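Local coordinates for protein leucine aminopeptidase (Fimbriiglobus ruber, PDB 7D1B) that probably acts as a zinc-dependent glutaminyl cyclase of the M28 peptidase family, converting N-terminal glutamine of peptides to pyroglutamate, at residues G65-G70 with Y131-A136. Residues are numbered along the deposited sequence; the frame is centred on the assembly and turned at random.
Sequences GPRISG and YDTRPA
Thr133 lays its methyl CG2 over one face of the Arg67 guanidinium, off-centre toward the rim, with CG2 3.4 Å from NH1. The contact joins two loops of the M28 peptidase fold: residues 65-70 link helices 51-63 and 72-87, and residues 131-136 follow strand 123-130 of the central mixed sheet, before helix 153-167, which carries the zinc ligand Asp155. A beta-branched threonine suits this place because its two branches do different work. With OG1 between the backbone N and the carbonyl carbon (chi1 61°), the hydroxyl accepts a hydrogen bond from Arg67 N at 2.9 Å while CG2 is left to meet the guanidinium. Thr133 N answers with a bond of 3.0 Å to Arg67 O, reached from above the carbonyl plane, so one residue on each loop gives and takes a bond.

The arginine chain bends at chi2 and chi3, which turns NE back onto Gly65 O, 2.8 Å away and nearly in the guanidinium plane. Ala151 O and Thr157 OG1 take further N-H groups, fixing the flat group's rotation. Gly65 itself has positive phi just beyond the helix, a conformation that would jam a side chain against the preceding carbonyl.

Farther along, Ile68 crosses Pro135 obliquely, CD1 3.8 Å from Pro135 CA, an apolar pairing. Arg134, between Thr133 and Pro135 in the chain, points away, its guanidinium salt-bridged to the zinc ligand Glu188. Ser69 OG, hydrogen-bonded to Asp185 OD1, lies against Asp132 CB; Asp132 OD1 is held by His130 ND1 and Glu187 N. Beside them a water accepts from Ser69 N and donates to Asp132 OD2 and Thr133 O, both 2.9 Å from the water oxygen.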
ATOM      1  N   GLY A  65       9.971 -12.528  -9.925  1.00 16.79           N
ATOM      2  CA  GLY A  65       8.963 -12.960 -10.861  1.00 17.16           C
ATOM      3  C   GLY A  65       7.605 -12.617 -10.278  1.00 15.79           C
ATOM      4  O   GLY A  65       7.504 -12.018  -9.201  1.00 15.90           O
ATOM      5  N   PRO A  66       6.532 -12.989 -10.972  1.00 15.07           N
ATOM      6  CA  PRO A  66       5.188 -12.725 -10.448  1.00 16.03           C
ATOM      7  C   PRO A  66       5.013 -13.258  -9.030  1.00 14.34           C
ATOM      8  O   PRO A  66       5.582 -14.291  -8.645  1.00 15.54           O
ATOM      9  CB  PRO A  66       4.275 -13.455 -11.443  1.00 17.02           C
ATOM     10  CG  PRO A  66       5.050 -13.379 -12.747  1.00 18.28           C
ATOM     11  CD  PRO A  66       6.502 -13.571 -12.326  1.00 17.58           C
ATOM     12  N   ARG A  67       4.219 -12.528  -8.255  1.00 13.85           N
ATOM     13  CA  ARG A  67       3.889 -12.878  -6.881  1.00 13.19           C
ATOM     14  C   ARG A  67       2.375 -12.999  -6.759  1.00 13.07           C
ATOM     15  O   ARG A  67       1.725 -12.324  -5.949  1.00 13.42           O
ATOM     16  CB  ARG A  67       4.465 -11.825  -5.927  1.00 14.11           C
ATOM     17  CG  ARG A  67       5.996 -11.826  -5.872  1.00 15.50           C
ATOM     18  CD  ARG A  67       6.532 -10.404  -6.035  1.00 15.51           C
ATOM     19  NE  ARG A  67       6.537 -10.047  -7.444  1.00 14.34           N
ATOM     20  CZ  ARG A  67       6.353  -8.823  -7.943  1.00 15.64           C
ATOM     21  NH1 ARG A  67       6.028  -7.811  -7.168  1.00 17.12           N
ATOM     22  NH2 ARG A  67       6.477  -8.637  -9.262  1.00 17.26           N
ATOM     23  N   ILE A  68       1.796 -13.853  -7.598  1.00 13.34           N
ATOM     24  CA  ILE A  68       0.356 -14.085  -7.582  1.00 13.64           C
ATOM     25  C   ILE A  68      -0.012 -14.809  -6.286  1.00 12.42           C
ATOM     26  O   ILE A  68       0.760 -15.631  -5.771  1.00 13.80           O
ATOM     27  CB  ILE A  68      -0.008 -14.923  -8.822  1.00 13.99           C
ATOM     28  CG1 ILE A  68       0.324 -14.149 -10.113  1.00 15.19           C
ATOM     29  CG2 ILE A  68      -1.462 -15.354  -8.768  1.00 14.68           C
ATOM     30  CD1 ILE A  68       0.376 -15.033 -11.358  1.00 15.83           C
ATOM     31  N   SER A  69      -1.179 -14.493  -5.725  1.00 12.94           N
ATOM     32  CA  SER A  69      -1.608 -15.181  -4.505  1.00 13.13           C
ATOM     33  C   SER A  69      -1.491 -16.693  -4.669  1.00 13.79           C
ATOM     34  O   SER A  69      -1.841 -17.251  -5.714  1.00 14.58           O
ATOM     35  CB  SER A  69      -3.062 -14.856  -4.188  1.00 13.62           C
ATOM     36  OG  SER A  69      -3.212 -13.489  -3.921  1.00 13.08           O
ATOM     37  N   GLY A  70      -1.005 -17.355  -3.620  1.00 14.00           N
ATOM     38  CA  GLY A  70      -1.002 -18.803  -3.570  1.00 15.81           C
ATOM     39  C   GLY A  70       0.103 -19.465  -4.352  1.00 16.04           C
ATOM     40  O   GLY A  70       0.003 -20.663  -4.623  1.00 20.13           O
ATOM     41  N   TYR A 131       0.248  -6.606  -1.957  1.00 11.31           N
ATOM     42  CA  TYR A 131       1.513  -7.154  -2.420  1.00 11.59           C
ATOM     43  C   TYR A 131       1.348  -8.401  -3.282  1.00 11.66           C
ATOM     44  O   TYR A 131       2.354  -8.921  -3.768  1.00 12.60           O
ATOM     45  CB  TYR A 131       2.546  -7.352  -1.293  1.00 12.35           C
ATOM     46  CG  TYR A 131       2.355  -8.509  -0.324  1.00 11.62           C
ATOM     47  CD1 TYR A 131       1.100  -8.988   0.053  1.00 13.57           C
ATOM     48  CD2 TYR A 131       3.462  -9.087   0.260  1.00 12.76           C
ATOM     49  CE1 TYR A 131       0.975 -10.042   0.972  1.00 12.90           C
ATOM     50  CE2 TYR A 131       3.348 -10.128   1.167  1.00 14.80           C
ATOM     51  CZ  TYR A 131       2.106 -10.606   1.521  1.00 13.15           C
ATOM     52  OH  TYR A 131       2.038 -11.642   2.425  1.00 14.68           O
ATOM     53  N   ASP A 132       0.128  -8.885  -3.508  1.00 11.94           N
ATOM     54  CA  ASP A 132      -0.075  -9.850  -4.579  1.00 12.18           C
ATOM     55  C   ASP A 132       0.030  -9.133  -5.917  1.00 12.19           C
ATOM     56  O   ASP A 132      -0.210  -7.933  -6.016  1.00 14.81           O
ATOM     57  CB  ASP A 132      -1.434 -10.538  -4.438  1.00 12.84           C
ATOM     58  CG  ASP A 132      -2.599  -9.578  -4.637  1.00 12.31           C
ATOM     59  OD1 ASP A 132      -2.635  -8.501  -3.981  1.00 12.83           O
ATOM     60  OD2 ASP A 132      -3.510  -9.913  -5.429  1.00 12.85           O
ATOM     61  N   THR A 133       0.395  -9.862  -6.960  1.00 12.28           N
ATOM     62  CA  THR A 133       0.411  -9.279  -8.295  1.00 12.85           C
ATOM     63  C   THR A 133      -0.703  -9.890  -9.128  1.00 12.09           C
ATOM     64  O   THR A 133      -1.009 -11.086  -9.016  1.00 12.91           O
ATOM     65  CB  THR A 133       1.776  -9.389  -8.986  1.00 13.66           C
ATOM     66  OG1 THR A 133       2.159 -10.766  -9.147  1.00 13.98           O
ATOM     67  CG2 THR A 133       2.851  -8.646  -8.187  1.00 14.85           C
ATOM     68  N   ARG A 134      -1.308  -9.068  -9.967  1.00 12.97           N
ATOM     69  CA  ARG A 134      -2.417  -9.519 -10.791  1.00 13.35           C
ATOM     70  C   ARG A 134      -1.943 -10.627 -11.730  1.00 13.46           C
ATOM     71  O   ARG A 134      -0.832 -10.554 -12.264  1.00 14.01           O
ATOM     72  CB  ARG A 134      -2.917  -8.344 -11.620  1.00 13.94           C
ATOM     73  CG  ARG A 134      -4.295  -8.537 -12.200  1.00 14.17           C
ATOM     74  CD  ARG A 134      -4.712  -7.295 -12.987  1.00 14.90           C
ATOM     75  NE  ARG A 134      -6.014  -7.479 -13.601  1.00 15.05           N
ATOM     76  CZ  ARG A 134      -7.176  -7.067 -13.105  1.00 14.49           C
ATOM     77  NH1 ARG A 134      -8.298  -7.354 -13.764  1.00 15.96           N
ATOM     78  NH2 ARG A 134      -7.236  -6.409 -11.952  1.00 15.71           N
ATOM     79  N   PRO A 135      -2.755 -11.659 -11.971  1.00 13.55           N
ATOM     80  CA  PRO A 135      -2.264 -12.775 -12.795  1.00 14.68           C
ATOM     81  C   PRO A 135      -1.905 -12.380 -14.212  1.00 14.99           C
ATOM     82  O   PRO A 135      -1.038 -13.027 -14.811  1.00 17.78           O
ATOM     83  CB  PRO A 135      -3.410 -13.796 -12.735  1.00 15.06           C
ATOM     84  CG  PRO A 135      -4.032 -13.534 -11.370  1.00 15.53           C
ATOM     85  CD  PRO A 135      -3.990 -12.017 -11.248  1.00 13.97           C
ATOM     86  N   ALA A 136      -2.539 -11.352 -14.768  1.00 14.54           N
ATOM     87  CA  ALA A 136      -2.276 -10.961 -16.143  1.00 15.32           C
ATOM     88  C   ALA A 136      -2.392  -9.452 -16.265  1.00 14.87           C
ATOM     89  O   ALA A 136      -3.115  -8.803 -15.499  1.00 15.33           O
ATOM     90  CB  ALA A 136      -3.258 -11.621 -17.126  1.00 18.41           C
TER
HETATM   91  O   HOH W   1       4.825  -7.256  -4.738  1.00 18.57           O
HETATM   92  O   HOH W   2      -2.807 -12.250  -7.075  1.00 13.35           O